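Long-range contacts in muconate lactonizing enzyme (Corynebacterium glutamicum, PDB 3I4K), which is a magnesium-binding member of the enolase superfamily, pairing an enolase-like N-terminal domain with a TIM-barrel-type C-terminal domain: residues A[135-140]-A[350-354]; A[330-334]-A[344-348]; A[181-185]-A[216-222]; A[211-215]-A[239-244]. Numbering follows the deposited sequence.

Interaction 1 (A[135-140]-A[350-354])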
loop_
_atom_site.group_PDB
_atom_site.type_symbol
_atom_site.label_atom_id
_atom_site.label_comp_id
_atom_site.label_asym_id
_atom_site.label_seq_id
_atom_site.Cartn_x
_atom_site.Cartn_y
_atom_site.Cartn_z
ATOM N N ARG A 135 9.787 5.555 12.424
ATOM C CA ARG A 135 11.175 5.837 12.789
ATOM C C ARG A 135 11.517 7.297 12.500
ATOM O O ARG A 135 10.869 7.947 11.666
ATOM C CB ARG A 135 12.112 4.939 11.984
ATOM C CG ARG A 135 12.008 5.196 10.485
ATOM C CD ARG A 135 12.869 4.266 9.638
ATOM N NE ARG A 135 12.157 3.066 9.197
ATOM C CZ ARG A 135 12.254 1.888 9.795
ATOM N NH1 ARG A 135 13.028 1.759 10.865
ATOM N NH2 ARG A 135 11.608 0.839 9.309
ATOM N N ASP A 136 12.538 7.813 13.184
ATOM C CA ASP A 136 12.951 9.200 12.979
ATOM C C ASP A 136 14.381 9.299 12.475
ATOM O O ASP A 136 14.942 10.390 12.396
ATOM C CB ASP A 136 12.788 10.021 14.267
ATOM C CG ASP A 136 13.409 9.351 15.484
ATOM O OD1 ASP A 136 14.578 8.924 15.411
ATOM O OD2 ASP A 136 12.725 9.265 16.529
ATOM N N LYS A 137 14.961 8.152 12.136
ATOM C CA LYS A 137 16.325 8.095 11.616
ATOM C C LYS A 137 16.557 6.739 10.948
ATOM O O LYS A 137 16.029 5.719 11.393
ATOM C CB LYS A 137 17.338 8.303 12.740
ATOM C CG LYS A 137 17.416 7.156 13.717
ATOM C CD LYS A 137 18.453 7.418 14.799
ATOM C CE LYS A 137 18.544 6.236 15.760
ATOM N NZ LYS A 137 19.680 6.367 16.714
ATOM N N VAL A 138 17.356 6.732 9.887
ATOM C CA VAL A 138 17.641 5.503 9.154
ATOM C C VAL A 138 19.132 5.276 8.964
ATOM O O VAL A 138 19.934 6.206 9.073
ATOM C CB VAL A 138 16.985 5.526 7.743
ATOM C CG1 VAL A 138 15.469 5.629 7.864
ATOM C CG2 VAL A 138 17.517 6.705 6.932
ATOM N N ASP A 139 19.512 4.033 8.698
ATOM C CA ASP A 139 20.911 3.744 8.449
ATOM C C ASP A 139 21.192 4.128 7.002
ATOM O O ASP A 139 20.295 4.109 6.153
ATOM C CB ASP A 139 21.214 2.272 8.694
ATOM C CG ASP A 139 21.147 1.914 10.170
ATOM O OD1 ASP A 139 21.722 2.669 10.984
ATOM O OD2 ASP A 139 20.529 0.889 10.521
ATOM N N VAL A 140 22.437 4.497 6.728
ATOM C CA VAL A 140 22.817 4.906 5.389
ATOM C C VAL A 140 24.053 4.170 4.909
ATOM O O VAL A 140 25.103 4.186 5.560
ATOM C CB VAL A 140 23.071 6.438 5.330
ATOM C CG1 VAL A 140 23.455 6.863 3.907
ATOM C CG2 VAL A 140 21.821 7.180 5.776
ATOM N N GLY A 350 26.735 6.964 10.878
ATOM C CA GLY A 350 26.183 6.065 9.881
ATOM C C GLY A 350 24.701 6.217 9.613
ATOM O O GLY A 350 24.090 5.367 8.962
ATOM N N GLN A 351 24.114 7.302 10.099
ATOM C CA GLN A 351 22.698 7.524 9.889
ATOM C C GLN A 351 22.409 8.941 9.440
ATOM O O GLN A 351 23.303 9.765 9.297
ATOM C CB GLN A 351 21.922 7.256 11.180
ATOM C CG GLN A 351 22.318 5.990 11.918
ATOM C CD GLN A 351 21.239 5.546 12.884
ATOM O OE1 GLN A 351 20.272 4.887 12.492
ATOM N NE2 GLN A 351 21.384 5.921 14.147
ATOM N N VAL A 352 21.137 9.206 9.215
ATOM C CA VAL A 352 20.677 10.525 8.833
ATOM C C VAL A 352 19.293 10.649 9.456
ATOM O O VAL A 352 18.493 9.710 9.399
ATOM C CB VAL A 352 20.596 10.691 7.301
ATOM C CG1 VAL A 352 19.686 9.641 6.699
ATOM C CG2 VAL A 352 20.100 12.089 6.958
ATOM N N ALA A 353 19.025 11.789 10.082
ATOM C CA ALA A 353 17.740 12.003 10.727
ATOM C C ALA A 353 16.697 12.428 9.713
ATOM O O ALA A 353 17.014 13.093 8.731
ATOM C CB ALA A 353 17.873 13.061 11.817
ATOM N N ILE A 354 15.454 12.029 9.948
ATOM C CA ILE A 354 14.363 12.388 9.059
ATOM C C ILE A 354 14.094 13.875 9.219
ATOM O O ILE A 354 14.063 14.392 10.334
ATOM C CB ILE A 354 13.063 11.601 9.392
ATOM C CG1 ILE A 354 13.139 10.174 8.831
ATOM C CG2 ILE A 354 11.851 12.311 8.783
ATOM C CD1 ILE A 354 14.313 9.369 9.300
HETATM O O HOH W 1 25.630 2.976 8.218
#
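G350 opens the pairing: its O accepts a hydrogen bond from V140 N at 2.9 Å, and one water donates to both G350 O (2.9 Å) and V140 O (3.0 Å), bridging the two backbones where they part. Q351 sits opposite D139 in a non-hydrogen-bonded pair, its CB 3.1 Å from V138 O. V352 then makes the hydrogen-bonded pair with V138: V352 N donates to V138 O at 3.2 Å. In return V138 N donates to V352 O, also at 3.2 Å. V352 CG1 packs 3.7 Å from V138 CG2 and 3.4 Å from V140 CG2. A353 faces K137 across the next non-hydrogen-bonded pair. I354 closes the run with a nearly straight bond from its N to D136 O (3.0 Å), and its CD1 lies 4.2 Å from V138 CG1. The strands are thus antiparallel, at 160°. V138, V352 and I354 press on helix 308-320, V138 and V140 touch T328 of strand 327-328, and on its other edge strand 351-353 is flanked by strand 347-348.

Interaction 2 (A[330-334]-A[344-348])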
loop_
_atom_site.group_PDB
_atom_site.type_symbol
_atom_site.label_atom_id
_atom_site.label_comp_id
_atom_site.label_asym_id
_atom_site.label_seq_id
_atom_site.Cartn_x
_atom_site.Cartn_y
_atom_site.Cartn_z
ATOM N N LEU A 330 20.428 6.650 1.175
ATOM C CA LEU A 330 19.967 8.001 0.863
ATOM C C LEU A 330 21.019 9.039 1.247
ATOM O O LEU A 330 20.844 9.803 2.199
ATOM C CB LEU A 330 18.644 8.273 1.588
ATOM C CG LEU A 330 17.470 7.418 1.101
ATOM C CD1 LEU A 330 16.245 7.681 1.960
ATOM C CD2 LEU A 330 17.166 7.741 -0.359
ATOM N N PHE A 331 22.106 9.048 0.474
ATOM C CA PHE A 331 23.244 9.933 0.683
ATOM C C PHE A 331 23.377 10.969 -0.429
ATOM O O PHE A 331 24.305 11.777 -0.422
ATOM C CB PHE A 331 24.515 9.095 0.734
ATOM C CG PHE A 331 24.805 8.356 -0.547
ATOM C CD1 PHE A 331 25.377 9.009 -1.635
ATOM C CD2 PHE A 331 24.483 7.006 -0.674
ATOM C CE1 PHE A 331 25.627 8.330 -2.835
ATOM C CE2 PHE A 331 24.725 6.317 -1.868
ATOM C CZ PHE A 331 25.297 6.980 -2.947
ATOM N N GLY A 332 22.453 10.933 -1.384
ATOM C CA GLY A 332 22.482 11.861 -2.502
ATOM C C GLY A 332 23.034 13.239 -2.169
ATOM O O GLY A 332 24.059 13.648 -2.730
ATOM N N PRO A 333 22.377 13.978 -1.254
ATOM C CA PRO A 333 22.788 15.321 -0.834
ATOM C C PRO A 333 24.285 15.464 -0.562
ATOM O O PRO A 333 24.880 16.495 -0.878
ATOM C CB PRO A 333 21.940 15.561 0.411
ATOM C CG PRO A 333 20.664 14.841 0.067
ATOM C CD PRO A 333 21.187 13.541 -0.501
ATOM N N GLN A 334 24.888 14.430 0.018
ATOM C CA GLN A 334 26.311 14.452 0.331
ATOM C C GLN A 334 27.210 14.398 -0.899
ATOM O O GLN A 334 28.321 14.933 -0.887
ATOM C CB GLN A 334 26.669 13.293 1.258
ATOM C CG GLN A 334 26.052 13.388 2.639
ATOM C CD GLN A 334 26.670 12.403 3.613
ATOM O OE1 GLN A 334 26.629 11.186 3.403
ATOM N NE2 GLN A 334 27.256 12.926 4.686
ATOM N N GLU A 344 20.198 21.925 6.243
ATOM C CA GLU A 344 21.175 20.879 5.992
ATOM C C GLU A 344 20.706 19.592 6.660
ATOM O O GLU A 344 20.031 19.627 7.689
ATOM C CB GLU A 344 22.540 21.278 6.548
ATOM C CG GLU A 344 23.109 22.533 5.920
ATOM C CD GLU A 344 24.508 22.843 6.408
ATOM O OE1 GLU A 344 25.092 23.841 5.932
ATOM O OE2 GLU A 344 25.025 22.092 7.266
ATOM N N PHE A 345 21.058 18.458 6.059
ATOM C CA PHE A 345 20.689 17.154 6.590
ATOM C C PHE A 345 21.708 16.801 7.660
ATOM O O PHE A 345 22.828 17.306 7.635
ATOM C CB PHE A 345 20.719 16.101 5.479
ATOM C CG PHE A 345 19.602 16.229 4.489
ATOM C CD1 PHE A 345 18.327 15.783 4.800
ATOM C CD2 PHE A 345 19.826 16.801 3.241
ATOM C CE1 PHE A 345 17.282 15.903 3.882
ATOM C CE2 PHE A 345 18.787 16.929 2.312
ATOM C CZ PHE A 345 17.514 16.478 2.634
ATOM N N GLU A 346 21.332 15.940 8.597
ATOM C CA GLU A 346 22.258 15.560 9.653
ATOM C C GLU A 346 22.711 14.126 9.489
ATOM O O GLU A 346 21.975 13.201 9.827
ATOM C CB GLU A 346 21.608 15.721 11.028
ATOM C CG GLU A 346 20.916 17.044 11.235
ATOM C CD GLU A 346 20.386 17.198 12.646
ATOM O OE1 GLU A 346 19.521 18.075 12.856
ATOM O OE2 GLU A 346 20.841 16.448 13.543
ATOM N N TYR A 347 23.923 13.950 8.967
ATOM C CA TYR A 347 24.498 12.628 8.761
ATOM C C TYR A 347 25.538 12.375 9.829
ATOM O O TYR A 347 26.605 12.989 9.815
ATOM C CB TYR A 347 25.186 12.536 7.395
ATOM C CG TYR A 347 24.249 12.522 6.218
ATOM C CD1 TYR A 347 23.676 11.328 5.766
ATOM C CD2 TYR A 347 23.932 13.702 5.548
ATOM C CE1 TYR A 347 22.814 11.315 4.671
ATOM C CE2 TYR A 347 23.072 13.702 4.455
ATOM C CZ TYR A 347 22.516 12.505 4.022
ATOM O OH TYR A 347 21.665 12.515 2.942
ATOM N N LYS A 348 25.235 11.483 10.764
ATOM C CA LYS A 348 26.196 11.163 11.806
ATOM C C LYS A 348 26.043 9.726 12.268
ATOM O O LYS A 348 24.946 9.170 12.252
ATOM C CB LYS A 348 26.054 12.121 12.999
ATOM C CG LYS A 348 24.724 12.059 13.728
ATOM C CD LYS A 348 24.725 12.999 14.930
ATOM C CE LYS A 348 23.372 13.008 15.637
ATOM N NZ LYS A 348 23.332 13.993 16.760
#
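One hydrogen bond ties these segments together: Y347 OH donates to L330 O at 2.9 Å, the carbonyl lying at the ring edge near its plane. The tyrosine therefore reaches across to the backbone just ahead of the short helix 332-335, although the nearest CA atoms, those of P333 and F345, are still 7.9 Å apart. Side chains bridge this gap.

The second kind of contact is CH-pi. Q334 CG sits 3.8 Å from the centroid of the Y347 ring and 22° off its normal, so the aliphatic part of the glutamine lies over the ring face; its polar end is held by R159, which bonds to Q334 OE1.

Apolar packing brings P333 CG within 3.6 Å of F345 CE2. P333 CD makes a van der Waals contact, 3.6 Å, with Y347 OH beside the hydrogen-bonded hydroxyl, placing the proline ring against both aromatic side chains. Further back, L330 packs on helix 308-320, and F331 turns away from strand 347-348 to meet W142.

Y347 and F345 thus pack helix 332-335 against strand 347-348 in the TIM-barrel-like C-terminal domain, the outermost strand at one end of the mixed sheet, separated from strand 137-144 by strand 351-353.

Interaction 3 (A[181-185]-A[216-222])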
loop_
_atom_site.group_PDB
_atom_site.type_symbol
_atom_site.label_atom_id
_atom_site.label_comp_id
_atom_site.label_asym_id
_atom_site.label_seq_id
_atom_site.Cartn_x
_atom_site.Cartn_y
_atom_site.Cartn_z
ATOM N N THR A 181 36.789 -7.675 -10.808
ATOM C CA THR A 181 36.608 -8.612 -9.701
ATOM C C THR A 181 37.785 -8.517 -8.732
ATOM O O THR A 181 37.604 -8.448 -7.509
ATOM C CB THR A 181 36.510 -10.066 -10.229
ATOM O OG1 THR A 181 35.285 -10.233 -10.955
ATOM C CG2 THR A 181 36.560 -11.069 -9.084
ATOM N N ARG A 182 38.991 -8.520 -9.294
ATOM C CA ARG A 182 40.217 -8.447 -8.512
ATOM C C ARG A 182 40.210 -7.178 -7.661
ATOM O O ARG A 182 40.536 -7.209 -6.477
ATOM C CB ARG A 182 41.421 -8.449 -9.461
ATOM C CG ARG A 182 42.652 -9.190 -8.947
ATOM C CD ARG A 182 43.116 -10.215 -9.983
ATOM N NE ARG A 182 43.180 -9.630 -11.323
ATOM C CZ ARG A 182 42.981 -10.313 -12.448
ATOM N NH1 ARG A 182 42.712 -11.612 -12.399
ATOM N NH2 ARG A 182 43.028 -9.691 -13.623
ATOM N N ARG A 183 39.818 -6.072 -8.283
ATOM C CA ARG A 183 39.741 -4.772 -7.633
ATOM C C ARG A 183 38.867 -4.832 -6.383
ATOM O O ARG A 183 39.275 -4.388 -5.303
ATOM C CB ARG A 183 39.164 -3.747 -8.612
ATOM C CG ARG A 183 39.004 -2.349 -8.054
ATOM C CD ARG A 183 38.412 -1.411 -9.102
ATOM N NE ARG A 183 37.034 -1.753 -9.456
ATOM C CZ ARG A 183 35.957 -1.224 -8.877
ATOM N NH1 ARG A 183 36.092 -0.323 -7.910
ATOM N NH2 ARG A 183 34.739 -1.585 -9.274
ATOM N N VAL A 184 37.667 -5.388 -6.535
ATOM C CA VAL A 184 36.720 -5.497 -5.428
ATOM C C VAL A 184 37.135 -6.549 -4.398
ATOM O O VAL A 184 37.039 -6.310 -3.194
ATOM C CB VAL A 184 35.292 -5.817 -5.953
ATOM C CG1 VAL A 184 34.353 -6.100 -4.795
ATOM C CG2 VAL A 184 34.768 -4.636 -6.766
ATOM N N ALA A 185 37.593 -7.708 -4.863
ATOM C CA ALA A 185 38.010 -8.754 -3.941
ATOM C C ALA A 185 39.119 -8.222 -3.042
ATOM O O ALA A 185 39.087 -8.409 -1.823
ATOM C CB ALA A 185 38.497 -9.976 -4.710
ATOM N N ILE A 216 33.903 -15.596 -6.686
ATOM C CA ILE A 216 35.153 -15.061 -6.164
ATOM C C ILE A 216 34.876 -13.937 -5.172
ATOM O O ILE A 216 35.532 -13.836 -4.134
ATOM C CB ILE A 216 36.052 -14.528 -7.301
ATOM C CG1 ILE A 216 36.425 -15.677 -8.236
ATOM C CG2 ILE A 216 37.326 -13.899 -6.723
ATOM C CD1 ILE A 216 37.045 -15.220 -9.543
ATOM N N LEU A 217 33.905 -13.090 -5.491
ATOM C CA LEU A 217 33.541 -11.996 -4.598
ATOM C C LEU A 217 32.864 -12.509 -3.335
ATOM O O LEU A 217 32.997 -11.907 -2.268
ATOM C CB LEU A 217 32.616 -11.001 -5.301
ATOM C CG LEU A 217 33.239 -10.247 -6.478
ATOM C CD1 LEU A 217 32.287 -9.168 -6.952
ATOM C CD2 LEU A 217 34.559 -9.619 -6.049
ATOM N N ALA A 218 32.138 -13.619 -3.453
ATOM C CA ALA A 218 31.453 -14.203 -2.303
ATOM C C ALA A 218 32.473 -14.743 -1.303
ATOM O O ALA A 218 32.320 -14.596 -0.085
ATOM C CB ALA A 218 30.527 -15.325 -2.760
ATOM N N GLU A 219 33.514 -15.377 -1.829
ATOM C CA GLU A 219 34.560 -15.940 -0.991
ATOM C C GLU A 219 35.339 -14.815 -0.320
ATOM O O GLU A 219 35.868 -14.989 0.775
ATOM C CB GLU A 219 35.498 -16.806 -1.837
ATOM C CG GLU A 219 36.548 -17.568 -1.037
ATOM C CD GLU A 219 37.314 -18.575 -1.885
ATOM O OE1 GLU A 219 37.998 -18.157 -2.849
ATOM O OE2 GLU A 219 37.228 -19.787 -1.588
ATOM N N ALA A 220 35.391 -13.657 -0.978
ATOM C CA ALA A 220 36.111 -12.497 -0.448
ATOM C C ALA A 220 35.316 -11.745 0.619
ATOM O O ALA A 220 35.837 -10.830 1.256
ATOM C CB ALA A 220 36.482 -11.545 -1.583
ATOM N N GLY A 221 34.051 -12.114 0.794
ATOM C CA GLY A 221 33.248 -11.455 1.805
ATOM C C GLY A 221 32.135 -10.538 1.344
ATOM O O GLY A 221 31.413 -10.010 2.185
ATOM N N VAL A 222 31.977 -10.322 0.040
ATOM C CA VAL A 222 30.890 -9.458 -0.418
ATOM C C VAL A 222 29.569 -10.124 0.002
ATOM O O VAL A 222 29.337 -11.294 -0.296
ATOM C CB VAL A 222 30.930 -9.259 -1.951
ATOM C CG1 VAL A 222 29.719 -8.470 -2.402
ATOM C CG2 VAL A 222 32.204 -8.524 -2.345
#
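L217, with 63 Å² buried, is the centre of this apolar contact between helices 177-189 and 207-219. Its CA-to-CB bond runs sideways, but the extended side chain carries CD2 into the turn 181-185, where it lies 3.6 Å from T181 O, 3.7 Å from V184 CG1 and 4.2 Å from A185 CB.

T181 (53 Å²) points its methyl at the other helix: CG2 is 3.8 Å from I216 CG2 and 3.9 Å from L217 CD2. Its hydroxyl is used within its own helix, bonded to P177 O, leaving the methyl as the part of its side chain that meets I216 and L217.

A185 (46 Å²) marks the tightest approach of the backbones, its CA 5.5 Å from A220 CA. Two small side chains permit this, with A185 CB 4.0 Å from A220 CB. Beyond it the chain turns at G221, whose phi of 110° belongs to a Schellman motif ending the helix, and V222 comes back with CG2 4.1 Å from V184 CG1.

V184 and V222 also rest on I199 of strand 196-200. The helices pack side by side, as expected for successive beta/alpha units of a TIM-type barrel.

Interaction 4 (A[211-215]-A[239-244])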
loop_
_atom_site.group_PDB
_atom_site.type_symbol
_atom_site.label_atom_id
_atom_site.label_comp_id
_atom_site.label_asym_id
_atom_site.label_seq_id
_atom_site.Cartn_x
_atom_site.Cartn_y
_atom_site.Cartn_z
ATOM N N LEU A 211 27.969 -15.522 -13.188
ATOM C CA LEU A 211 28.084 -16.846 -12.577
ATOM C C LEU A 211 29.530 -17.302 -12.424
ATOM O O LEU A 211 29.852 -18.098 -11.540
ATOM C CB LEU A 211 27.301 -17.869 -13.402
ATOM C CG LEU A 211 25.786 -17.609 -13.416
ATOM C CD1 LEU A 211 25.107 -18.492 -14.441
ATOM C CD2 LEU A 211 25.210 -17.854 -12.025
ATOM N N HIS A 212 30.404 -16.791 -13.279
ATOM C CA HIS A 212 31.808 -17.166 -13.215
ATOM C C HIS A 212 32.596 -16.397 -12.150
ATOM O O HIS A 212 33.321 -16.993 -11.362
ATOM C CB HIS A 212 32.454 -16.974 -14.593
ATOM C CG HIS A 212 33.889 -17.395 -14.657
ATOM N ND1 HIS A 212 34.911 -16.647 -14.111
ATOM C CD2 HIS A 212 34.471 -18.492 -15.197
ATOM C CE1 HIS A 212 36.061 -17.265 -14.312
ATOM N NE2 HIS A 212 35.822 -18.387 -14.968
ATOM N N TYR A 213 32.428 -15.082 -12.099
ATOM C CA TYR A 213 33.194 -14.267 -11.153
ATOM C C TYR A 213 32.591 -13.981 -9.779
ATOM O O TYR A 213 33.324 -13.916 -8.793
ATOM C CB TYR A 213 33.569 -12.942 -11.823
ATOM C CG TYR A 213 34.476 -13.113 -13.025
ATOM C CD1 TYR A 213 35.859 -13.246 -12.873
ATOM C CD2 TYR A 213 33.947 -13.174 -14.312
ATOM C CE1 TYR A 213 36.692 -13.439 -13.984
ATOM C CE2 TYR A 213 34.764 -13.366 -15.420
ATOM C CZ TYR A 213 36.135 -13.498 -15.249
ATOM O OH TYR A 213 36.926 -13.688 -16.357
ATOM N N LEU A 214 31.273 -13.800 -9.698
ATOM C CA LEU A 214 30.656 -13.503 -8.410
ATOM C C LEU A 214 31.080 -14.472 -7.305
ATOM O O LEU A 214 31.207 -14.067 -6.157
ATOM C CB LEU A 214 29.128 -13.454 -8.532
ATOM C CG LEU A 214 28.562 -12.299 -9.379
ATOM C CD1 LEU A 214 27.033 -12.303 -9.318
ATOM C CD2 LEU A 214 29.109 -10.971 -8.866
ATOM N N PRO A 215 31.308 -15.759 -7.633
ATOM C CA PRO A 215 31.724 -16.691 -6.575
ATOM C C PRO A 215 33.007 -16.188 -5.894
ATOM O O PRO A 215 33.176 -16.334 -4.682
ATOM C CB PRO A 215 31.951 -17.995 -7.333
ATOM C CG PRO A 215 30.948 -17.911 -8.444
ATOM C CD PRO A 215 31.108 -16.476 -8.905
ATOM N N GLU A 239 19.573 -17.929 -9.904
ATOM C CA GLU A 239 20.673 -18.855 -10.120
ATOM C C GLU A 239 21.972 -18.366 -9.471
ATOM O O GLU A 239 22.718 -19.177 -8.917
ATOM C CB GLU A 239 20.887 -19.086 -11.624
ATOM C CG GLU A 239 21.924 -20.168 -11.970
ATOM C CD GLU A 239 21.596 -21.545 -11.384
ATOM O OE1 GLU A 239 22.473 -22.437 -11.414
ATOM O OE2 GLU A 239 20.463 -21.750 -10.901
ATOM N N ILE A 240 22.254 -17.061 -9.501
ATOM C CA ILE A 240 23.515 -16.653 -8.887
ATOM C C ILE A 240 23.478 -16.919 -7.392
ATOM O O ILE A 240 24.494 -17.275 -6.803
ATOM C CB ILE A 240 23.925 -15.155 -9.129
ATOM C CG1 ILE A 240 23.376 -14.279 -8.027
ATOM C CG2 ILE A 240 23.505 -14.661 -10.505
ATOM C CD1 ILE A 240 24.229 -13.071 -7.817
ATOM N N THR A 241 22.309 -16.770 -6.772
ATOM C CA THR A 241 22.196 -17.034 -5.339
ATOM C C THR A 241 22.322 -18.540 -5.080
ATOM O O THR A 241 22.952 -18.962 -4.106
ATOM C CB THR A 241 20.854 -16.511 -4.785
ATOM O OG1 THR A 241 20.905 -15.081 -4.730
ATOM C CG2 THR A 241 20.579 -17.061 -3.371
ATOM N N ARG A 242 21.719 -19.345 -5.952
ATOM C CA ARG A 242 21.791 -20.793 -5.817
ATOM C C ARG A 242 23.254 -21.246 -5.787
ATOM O O ARG A 242 23.644 -22.046 -4.936
ATOM C CB ARG A 242 21.056 -21.495 -6.976
ATOM C CG ARG A 242 19.566 -21.743 -6.722
ATOM C CD ARG A 242 19.032 -22.898 -7.572
ATOM N NE ARG A 242 18.783 -22.494 -8.954
ATOM C CZ ARG A 242 17.600 -22.104 -9.425
ATOM N NH1 ARG A 242 16.534 -22.072 -8.626
ATOM N NH2 ARG A 242 17.486 -21.737 -10.695
ATOM N N ARG A 243 24.062 -20.715 -6.703
ATOM C CA ARG A 243 25.470 -21.094 -6.777
ATOM C C ARG A 243 26.409 -20.425 -5.783
ATOM O O ARG A 243 27.449 -20.988 -5.473
ATOM C CB ARG A 243 26.020 -20.866 -8.186
ATOM C CG ARG A 243 25.294 -21.648 -9.254
ATOM C CD ARG A 243 26.048 -21.647 -10.560
ATOM N NE ARG A 243 25.162 -21.995 -11.664
ATOM C CZ ARG A 243 25.525 -21.973 -12.939
ATOM N NH1 ARG A 243 26.764 -21.631 -13.263
ATOM N NH2 ARG A 243 24.639 -22.256 -13.887
ATOM N N THR A 244 26.059 -19.242 -5.279
ATOM C CA THR A 244 26.947 -18.549 -4.342
ATOM C C THR A 244 26.442 -18.388 -2.917
ATOM O O THR A 244 27.209 -18.034 -2.025
ATOM C CB THR A 244 27.288 -17.149 -4.844
ATOM O OG1 THR A 244 26.119 -16.316 -4.766
ATOM C CG2 THR A 244 27.786 -17.217 -6.281
#
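Neighbouring outer helices of the TIM-barrel-like domain meet here; the axes of 211-215 and 239-244 approach to 9.9 Å and cross at -46°. L211 is the main contact residue: its CD2 lies 3.8 Å from I240 CA, 3.9 Å from I240 CG2 and 4.0 Å from E239 CG, while CD1 sits over one face of the R243 guanidinium, 3.7 Å from NH1. That guanidinium is held in its own helix, where E239 bridges two arginines: R243 NE to E239 OE1 and R242 NE to E239 OE2, both 2.7 Å. Deeper in, L214 CD1 and I240 CD1 touch at 3.3 Å. Toward the C-terminal ends of the two segments, P215 CG packs 3.9 Å from T244 CG2; T244 OG1 bonds back to I240 O at 2.8 Å. P215 has no amide hydrogen to give, and helix 207-219 is kinked there. Beneath the pair, L214, I240 and T244 all touch F225 of strand 224-226, I240 also reaches V248 of strand 247-250, and Y213 packs on helix 177-189.

In the fold
Along the chain interaction 1 encloses all the others: it joins strand 137-144 to strand 351-353, its segments 210 residues apart, with interactions 3, 4 and 2 between. Interactions 1 and 2, their centres 9 Å apart, share the mixed sheet, where strands 351-353 and 347-348 lie side by side; V352 CB meets Y347 CE1 at 3.5 Å. Interactions 3 and 4, their centres 12 Å apart, share helix 207-219, so helices 177-189, 207-219 and 234-244 pack in succession around the barrel. The two groups are about 29 to 34 Å apart between centres. One adds strand 351-353 beside strand 137-144 and packs helix 332-335 on strand 347-348; the other packs helices outside strands bearing the magnesium ligands D200 and E226.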